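Local atomic coordinates of endo-b-1,4-glucanase (Nasutitermes takasagoensis, PDB entry 1KS8), a protein that probably cleaves internal beta-1,4-glucosidic linkages in cellulose and related beta-glucans, as a family 9 glycosyl hydrolase. Residues L48-F61 with Q116-P130. Sequence-based numbering, arbitrary orientation.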
ATOM      1  N   LEU A  48      17.332  11.800  -1.919  1.00  8.87           N
ATOM      2  CA  LEU A  48      16.258  10.909  -1.488  1.00  8.55           C
ATOM      3  C   LEU A  48      14.907  11.541  -1.812  1.00  9.10           C
ATOM      4  O   LEU A  48      13.895  11.232  -1.182  1.00  8.49           O
ATOM      5  CB  LEU A  48      16.346  10.612   0.015  1.00  9.00           C
ATOM      6  CG  LEU A  48      17.529   9.776   0.519  1.00  8.66           C
ATOM      7  CD1 LEU A  48      17.398   9.599   2.028  1.00  8.32           C
ATOM      8  CD2 LEU A  48      17.559   8.415  -0.172  1.00 11.14           C
ATOM      9  N   THR A  49      14.894  12.434  -2.798  1.00  9.10           N
ATOM     10  CA  THR A  49      13.652  13.087  -3.191  1.00  8.57           C
ATOM     11  C   THR A  49      12.747  12.124  -3.946  1.00  8.32           C
ATOM     12  O   THR A  49      13.213  11.194  -4.608  1.00  8.61           O
ATOM     13  CB  THR A  49      13.906  14.320  -4.082  1.00  8.14           C
ATOM     14  OG1 THR A  49      14.610  13.926  -5.270  1.00  9.49           O
ATOM     15  CG2 THR A  49      14.709  15.367  -3.322  1.00 10.24           C
ATOM     16  N   GLY A  50      11.444  12.358  -3.840  1.00  7.88           N
ATOM     17  CA  GLY A  50      10.487  11.501  -4.510  1.00  7.19           C
ATOM     18  C   GLY A  50       9.764  10.592  -3.536  1.00  6.32           C
ATOM     19  O   GLY A  50       9.731  10.855  -2.331  1.00  7.59           O
ATOM     20  N   GLY A  51       9.186   9.516  -4.054  1.00  6.24           N
ATOM     21  CA  GLY A  51       8.456   8.598  -3.201  1.00  7.37           C
ATOM     22  C   GLY A  51       7.104   9.160  -2.800  1.00  6.82           C
ATOM     23  O   GLY A  51       6.693  10.223  -3.274  1.00  6.93           O
ATOM     24  N   TYR A  52       6.417   8.445  -1.918  1.00  6.93           N
ATOM     25  CA  TYR A  52       5.099   8.855  -1.451  1.00  6.31           C
ATOM     26  C   TYR A  52       5.055   9.285   0.006  1.00  6.93           C
ATOM     27  O   TYR A  52       5.709   8.685   0.861  1.00  7.59           O
ATOM     28  CB  TYR A  52       4.097   7.706  -1.580  1.00  6.86           C
ATOM     29  CG  TYR A  52       3.717   7.316  -2.981  1.00  5.61           C
ATOM     30  CD1 TYR A  52       2.920   8.149  -3.761  1.00  6.91           C
ATOM     31  CD2 TYR A  52       4.119   6.095  -3.517  1.00  7.07           C
ATOM     32  CE1 TYR A  52       2.525   7.779  -5.036  1.00  7.48           C
ATOM     33  CE2 TYR A  52       3.730   5.711  -4.797  1.00  8.25           C
ATOM     34  CZ  TYR A  52       2.932   6.560  -5.549  1.00  7.21           C
ATOM     35  OH  TYR A  52       2.527   6.194  -6.810  1.00  7.67           O
ATOM     36  N   PHE A  53       4.278  10.325   0.278  1.00  7.13           N
ATOM     37  CA  PHE A  53       4.057  10.755   1.649  1.00  6.04           C
ATOM     38  C   PHE A  53       3.158   9.622   2.139  1.00  7.54           C
ATOM     39  O   PHE A  53       2.317   9.118   1.387  1.00  7.98           O
ATOM     40  CB  PHE A  53       3.317  12.091   1.681  1.00  7.00           C
ATOM     41  CG  PHE A  53       4.165  13.261   1.262  1.00  6.41           C
ATOM     42  CD1 PHE A  53       5.401  13.490   1.860  1.00  6.52           C
ATOM     43  CD2 PHE A  53       3.709  14.158   0.303  1.00  6.25           C
ATOM     44  CE1 PHE A  53       6.171  14.601   1.514  1.00  6.94           C
ATOM     45  CE2 PHE A  53       4.470  15.273  -0.049  1.00  6.88           C
ATOM     46  CZ  PHE A  53       5.701  15.494   0.558  1.00  7.40           C
ATOM     47  N   ASP A  54       3.318   9.219   3.392  1.00  6.69           N
ATOM     48  CA  ASP A  54       2.557   8.086   3.900  1.00  6.65           C
ATOM     49  C   ASP A  54       1.046   8.200   3.983  1.00  6.26           C
ATOM     50  O   ASP A  54       0.322   7.361   3.443  1.00  7.55           O
ATOM     51  CB  ASP A  54       3.079   7.684   5.277  1.00  7.67           C
ATOM     52  CG  ASP A  54       2.387   6.450   5.815  1.00  8.22           C
ATOM     53  OD1 ASP A  54       2.535   5.371   5.201  1.00  8.86           O
ATOM     54  OD2 ASP A  54       1.684   6.559   6.843  1.00  8.54           O
ATOM     55  N   ALA A  55       0.570   9.236   4.660  1.00  6.88           N
ATOM     56  CA  ALA A  55      -0.859   9.390   4.861  1.00  7.28           C
ATOM     57  C   ALA A  55      -1.282  10.848   4.764  1.00  6.47           C
ATOM     58  O   ALA A  55      -1.152  11.458   3.708  1.00  7.68           O
ATOM     59  CB  ALA A  55      -1.223   8.816   6.226  1.00  8.07           C
ATOM     60  N   GLY A  56      -1.807  11.395   5.856  1.00  6.46           N
ATOM     61  CA  GLY A  56      -2.210  12.793   5.857  1.00  6.26           C
ATOM     62  C   GLY A  56      -1.046  13.673   6.280  1.00  7.11           C
ATOM     63  O   GLY A  56      -1.176  14.901   6.359  1.00  7.31           O
ATOM     64  N   ASP A  57       0.087  13.024   6.545  1.00  7.59           N
ATOM     65  CA  ASP A  57       1.327  13.667   6.971  1.00  7.31           C
ATOM     66  C   ASP A  57       2.328  13.710   5.821  1.00  6.47           C
ATOM     67  O   ASP A  57       1.988  13.392   4.681  1.00  7.02           O
ATOM     68  CB  ASP A  57       1.923  12.897   8.157  1.00  7.55           C
ATOM     69  CG  ASP A  57       2.189  11.430   7.836  1.00  7.57           C
ATOM     70  OD1 ASP A  57       1.701  10.931   6.796  1.00  7.65           O
ATOM     71  OD2 ASP A  57       2.879  10.761   8.639  1.00  7.89           O
ATOM     72  N   PHE A  58       3.569  14.086   6.117  1.00  6.74           N
ATOM     73  CA  PHE A  58       4.582  14.175   5.074  1.00  6.38           C
ATOM     74  C   PHE A  58       5.821  13.337   5.339  1.00  6.93           C
ATOM     75  O   PHE A  58       6.881  13.561   4.749  1.00  7.20           O
ATOM     76  CB  PHE A  58       4.934  15.648   4.822  1.00  7.17           C
ATOM     77  CG  PHE A  58       3.746  16.476   4.413  1.00  7.29           C
ATOM     78  CD1 PHE A  58       3.378  17.602   5.140  1.00  8.68           C
ATOM     79  CD2 PHE A  58       2.956  16.087   3.330  1.00  7.29           C
ATOM     80  CE1 PHE A  58       2.235  18.330   4.800  1.00  8.68           C
ATOM     81  CE2 PHE A  58       1.812  16.805   2.980  1.00  6.61           C
ATOM     82  CZ  PHE A  58       1.451  17.928   3.718  1.00  6.92           C
ATOM     83  N   VAL A  59       5.684  12.357   6.224  1.00  6.68           N
ATOM     84  CA  VAL A  59       6.790  11.457   6.500  1.00  6.47           C
ATOM     85  C   VAL A  59       6.771  10.388   5.414  1.00  6.43           C
ATOM     86  O   VAL A  59       5.706   9.991   4.932  1.00  7.09           O
ATOM     87  CB  VAL A  59       6.633  10.732   7.860  1.00  6.45           C
ATOM     88  CG1 VAL A  59       7.773   9.743   8.057  1.00  7.21           C
ATOM     89  CG2 VAL A  59       6.612  11.733   8.994  1.00  7.72           C
ATOM     90  N   LYS A  60       7.954   9.943   5.016  1.00  6.38           N
ATOM     91  CA  LYS A  60       8.070   8.878   4.039  1.00  6.21           C
ATOM     92  C   LYS A  60       8.461   7.639   4.856  1.00  6.61           C
ATOM     93  O   LYS A  60       9.623   7.457   5.227  1.00  6.50           O
ATOM     94  CB  LYS A  60       9.113   9.252   2.976  1.00  5.54           C
ATOM     95  CG  LYS A  60       8.536  10.249   1.965  1.00  7.66           C
ATOM     96  CD  LYS A  60       9.537  11.269   1.433  1.00  8.79           C
ATOM     97  CE  LYS A  60      10.655  10.644   0.626  1.00  8.33           C
ATOM     98  NZ  LYS A  60      11.381  11.696  -0.155  1.00  8.49           N
ATOM     99  N   PHE A  61       7.456   6.829   5.190  1.00  6.62           N
ATOM    100  CA  PHE A  61       7.643   5.601   5.972  1.00  5.54           C
ATOM    101  C   PHE A  61       7.864   4.458   4.985  1.00  7.04           C
ATOM    102  O   PHE A  61       6.930   4.011   4.313  1.00  7.46           O
ATOM    103  CB  PHE A  61       6.403   5.327   6.837  1.00  6.48           C
ATOM    104  CG  PHE A  61       6.329   6.163   8.095  1.00  6.99           C
ATOM    105  CD1 PHE A  61       7.267   5.994   9.112  1.00  6.04           C
ATOM    106  CD2 PHE A  61       5.299   7.089   8.283  1.00  6.32           C
ATOM    107  CE1 PHE A  61       7.183   6.727  10.296  1.00  7.46           C
ATOM    108  CE2 PHE A  61       5.207   7.829   9.473  1.00  7.65           C
ATOM    109  CZ  PHE A  61       6.154   7.643  10.477  1.00  7.59           C
ATOM    110  N   GLN A 116      13.322   5.811   6.073  1.00  7.74           N
ATOM    111  CA  GLN A 116      12.472   6.911   6.492  1.00  7.19           C
ATOM    112  C   GLN A 116      13.086   8.271   6.232  1.00  6.94           C
ATOM    113  O   GLN A 116      14.297   8.446   6.356  1.00  7.54           O
ATOM    114  CB  GLN A 116      12.164   6.793   7.991  1.00  7.75           C
ATOM    115  CG  GLN A 116      10.971   7.623   8.464  1.00  8.07           C
ATOM    116  CD  GLN A 116      10.637   7.372   9.926  1.00  6.95           C
ATOM    117  OE1 GLN A 116      10.528   6.223  10.359  1.00  7.57           O
ATOM    118  NE2 GLN A 116      10.463   8.445  10.693  1.00  7.03           N
ATOM    119  N   VAL A 117      12.246   9.221   5.837  1.00  7.21           N
ATOM    120  CA  VAL A 117      12.670  10.606   5.659  1.00  7.59           C
ATOM    121  C   VAL A 117      11.583  11.401   6.369  1.00  7.47           C
ATOM    122  O   VAL A 117      10.392  11.281   6.046  1.00  7.61           O
ATOM    123  CB  VAL A 117      12.752  11.051   4.190  1.00  7.57           C
ATOM    124  CG1 VAL A 117      13.172  12.522   4.135  1.00 11.39           C
ATOM    125  CG2 VAL A 117      13.766  10.198   3.442  1.00 10.00           C
ATOM    126  N   GLY A 118      12.005  12.189   7.351  1.00  7.53           N
ATOM    127  CA  GLY A 118      11.085  12.971   8.151  1.00  7.37           C
ATOM    128  C   GLY A 118      10.934  12.273   9.491  1.00  7.48           C
ATOM    129  O   GLY A 118      10.917  11.042   9.552  1.00  8.92           O
ATOM    130  N   GLN A 119      10.859  13.048  10.568  1.00  7.76           N
ATOM    131  CA  GLN A 119      10.683  12.472  11.896  1.00  8.72           C
ATOM    132  C   GLN A 119       9.208  12.591  12.242  1.00  7.62           C
ATOM    133  O   GLN A 119       8.586  13.611  11.957  1.00  9.28           O
ATOM    134  CB  GLN A 119      11.500  13.229  12.945  1.00  9.42           C
ATOM    135  CG  GLN A 119      11.355  12.608  14.329  1.00 10.52           C
ATOM    136  CD  GLN A 119      11.536  13.601  15.457  1.00 10.84           C
ATOM    137  OE1 GLN A 119      10.934  14.676  15.459  1.00 11.68           O
ATOM    138  NE2 GLN A 119      12.350  13.236  16.443  1.00 12.39           N
ATOM    139  N   GLY A 120       8.650  11.557  12.861  1.00  6.46           N
ATOM    140  CA  GLY A 120       7.242  11.597  13.213  1.00  7.73           C
ATOM    141  C   GLY A 120       6.791  12.844  13.951  1.00  6.83           C
ATOM    142  O   GLY A 120       5.839  13.507  13.536  1.00  8.19           O
ATOM    143  N   ASP A 121       7.470  13.191  15.038  1.00  7.79           N
ATOM    144  CA  ASP A 121       7.055  14.359  15.806  1.00  7.22           C
ATOM    145  C   ASP A 121       7.203  15.697  15.102  1.00  7.30           C
ATOM    146  O   ASP A 121       6.270  16.497  15.095  1.00  8.67           O
ATOM    147  CB  ASP A 121       7.789  14.402  17.147  1.00  8.15           C
ATOM    148  CG  ASP A 121       7.359  13.286  18.079  1.00  9.45           C
ATOM    149  OD1 ASP A 121       6.375  12.584  17.751  1.00  8.49           O
ATOM    150  OD2 ASP A 121       7.999  13.114  19.140  1.00  8.72           O
ATOM    151  N   ALA A 122       8.366  15.949  14.512  1.00  8.13           N
ATOM    152  CA  ALA A 122       8.594  17.216  13.828  1.00  8.51           C
ATOM    153  C   ALA A 122       7.625  17.382  12.666  1.00  8.44           C
ATOM    154  O   ALA A 122       7.109  18.473  12.424  1.00  9.48           O
ATOM    155  CB  ALA A 122      10.028  17.291  13.326  1.00  9.01           C
ATOM    156  N   ASP A 123       7.377  16.293  11.950  1.00  7.76           N
ATOM    157  CA  ASP A 123       6.468  16.337  10.815  1.00  7.84           C
ATOM    158  C   ASP A 123       5.023  16.569  11.254  1.00  7.41           C
ATOM    159  O   ASP A 123       4.342  17.463  10.751  1.00  8.55           O
ATOM    160  CB  ASP A 123       6.542  15.030  10.025  1.00  8.09           C
ATOM    161  CG  ASP A 123       5.784  15.100   8.719  1.00  7.23           C
ATOM    162  OD1 ASP A 123       6.356  15.598   7.733  1.00  8.54           O
ATOM    163  OD2 ASP A 123       4.615  14.671   8.682  1.00  7.45           O
ATOM    164  N   HIS A 124       4.560  15.768  12.206  1.00  8.12           N
ATOM    165  CA  HIS A 124       3.184  15.866  12.667  1.00  8.01           C
ATOM    166  C   HIS A 124       2.826  17.131  13.441  1.00  8.57           C
ATOM    167  O   HIS A 124       1.649  17.466  13.571  1.00 10.05           O
ATOM    168  CB  HIS A 124       2.838  14.611  13.470  1.00  8.27           C
ATOM    169  CG  HIS A 124       2.932  13.352  12.664  1.00  7.93           C
ATOM    170  ND1 HIS A 124       2.780  12.097  13.214  1.00  8.85           N
ATOM    171  CD2 HIS A 124       3.166  13.158  11.344  1.00  7.42           C
ATOM    172  CE1 HIS A 124       2.914  11.184  12.267  1.00  8.92           C
ATOM    173  NE2 HIS A 124       3.149  11.802  11.124  1.00  8.11           N
ATOM    174  N   ALA A 125       3.835  17.840  13.938  1.00  9.53           N
ATOM    175  CA  ALA A 125       3.600  19.075  14.681  1.00  9.41           C
ATOM    176  C   ALA A 125       3.231  20.211  13.728  1.00  9.41           C
ATOM    177  O   ALA A 125       2.797  21.282  14.154  1.00 11.37           O
ATOM    178  CB  ALA A 125       4.843  19.448  15.476  1.00 10.36           C
ATOM    179  N   PHE A 126       3.409  19.960  12.436  1.00  7.43           N
ATOM    180  CA  PHE A 126       3.116  20.929  11.389  1.00  8.30           C
ATOM    181  C   PHE A 126       1.838  20.559  10.650  1.00  8.35           C
ATOM    182  O   PHE A 126       1.601  19.385  10.372  1.00 10.09           O
ATOM    183  CB  PHE A 126       4.282  20.949  10.391  1.00  9.76           C
ATOM    184  CG  PHE A 126       3.998  21.698   9.113  1.00 11.26           C
ATOM    185  CD1 PHE A 126       4.040  23.087   9.078  1.00 13.53           C
ATOM    186  CD2 PHE A 126       3.717  21.009   7.936  1.00 12.24           C
ATOM    187  CE1 PHE A 126       3.809  23.780   7.891  1.00 15.14           C
ATOM    188  CE2 PHE A 126       3.485  21.692   6.743  1.00 12.71           C
ATOM    189  CZ  PHE A 126       3.532  23.079   6.721  1.00 13.80           C
ATOM    190  N   TRP A 127       1.005  21.556  10.362  1.00  8.01           N
ATOM    191  CA  TRP A 127      -0.204  21.337   9.574  1.00  7.63           C
ATOM    192  C   TRP A 127      -0.198  22.418   8.503  1.00  8.33           C
ATOM    193  O   TRP A 127      -0.301  23.605   8.806  1.00  9.34           O
ATOM    194  CB  TRP A 127      -1.491  21.440  10.404  1.00  7.71           C
ATOM    195  CG  TRP A 127      -2.690  20.992   9.606  1.00  7.26           C
ATOM    196  CD1 TRP A 127      -3.349  21.702   8.641  1.00  7.34           C
ATOM    197  CD2 TRP A 127      -3.278  19.685   9.608  1.00  7.81           C
ATOM    198  NE1 TRP A 127      -4.304  20.916   8.036  1.00  7.82           N
ATOM    199  CE2 TRP A 127      -4.280  19.672   8.610  1.00  8.00           C
ATOM    200  CE3 TRP A 127      -3.047  18.520  10.353  1.00  7.30           C
ATOM    201  CZ2 TRP A 127      -5.051  18.535   8.336  1.00  8.62           C
ATOM    202  CZ3 TRP A 127      -3.813  17.390  10.081  1.00  9.05           C
ATOM    203  CH2 TRP A 127      -4.803  17.407   9.079  1.00  8.36           C
ATOM    204  N   GLY A 128      -0.059  22.002   7.249  1.00  7.89           N
ATOM    205  CA  GLY A 128      -0.025  22.954   6.156  1.00  8.61           C
ATOM    206  C   GLY A 128       0.373  22.270   4.866  1.00  7.33           C
ATOM    207  O   GLY A 128       0.336  21.045   4.774  1.00  8.48           O
ATOM    208  N   ARG A 129       0.752  23.059   3.866  1.00  7.54           N
ATOM    209  CA  ARG A 129       1.153  22.512   2.571  1.00  7.84           C
ATOM    210  C   ARG A 129       2.566  21.944   2.668  1.00  7.56           C
ATOM    211  O   ARG A 129       3.428  22.517   3.327  1.00  8.96           O
ATOM    212  CB  ARG A 129       1.092  23.606   1.503  1.00  9.66           C
ATOM    213  CG  ARG A 129      -0.317  24.132   1.236  1.00 10.73           C
ATOM    214  CD  ARG A 129      -0.303  25.310   0.270  1.00 12.74           C
ATOM    215  NE  ARG A 129       0.297  26.482   0.896  1.00 13.13           N
ATOM    216  CZ  ARG A 129      -0.380  27.540   1.334  1.00 11.34           C
ATOM    217  NH1 ARG A 129      -1.701  27.603   1.211  1.00 10.81           N
ATOM    218  NH2 ARG A 129       0.270  28.529   1.926  1.00 12.52           N
ATOM    219  N   PRO A 130       2.829  20.811   1.998  1.00  7.53           N
ATOM    220  CA  PRO A 130       4.179  20.245   2.085  1.00  7.62           C
ATOM    221  C   PRO A 130       5.293  21.164   1.593  1.00  7.78           C
ATOM    222  O   PRO A 130       6.399  21.151   2.145  1.00  8.25           O
ATOM    223  CB  PRO A 130       4.066  18.945   1.284  1.00  7.54           C
ATOM    224  CG  PRO A 130       2.975  19.228   0.295  1.00  7.03           C
ATOM    225  CD  PRO A 130       1.968  20.020   1.100  1.00  7.81           C
TER
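Beside the predicted active site of this (alpha/alpha)6 family 9 enzyme, a His-carboxylate hydrogen bond joins Asp-57 to His-124 in the short helix 120-124. His-124 NE2 lies 2.7 Å from Asp-57 OD2 and meets it on the anti side, with the carboxylate and ring planes turned 45° apart. The other oxygen, OD1, accepts from Ala-55 N, so both carboxylate oxygens are held. The side chain of Asp-57 comes within about 6 Å of that of Glu-412, a predicted active-site residue, and a sulfate ion, probably from the crystallisation liquor, lies about 3 Å from the side chain of His-124. One residue earlier in the helix, Asp-123 extends its carboxylate with CG anti to the backbone N (chi1 -171°), and its OD2 takes the nearly straight bond from Phe-58 N (2.8 Å, 168°) on the syn side. Val-59 CG2 packs against Asp-123 CB.

Strand 113-117, which leads into this helix, pairs antiparallel with strand 60-61: Lys-60 and Val-117 form a hydrogen-bonded pair, with Lys-60 N to Val-117 O 3.0 Å and Val-117 N to Lys-60 O 3.2 Å. In the adjoining non-hydrogen-bonded pair, Gln-116 runs alongside Phe-61, its amide plane steeply inclined to the ring and its NE2 bonded to Gly-118 O. Farther along, Pro-130 CB sits over one face of the Phe-58 ring in a CH-pi contact, 3.6 Å from the centroid, while Gly-128 O approaches that ring's edge, 3.3 Å from CE1.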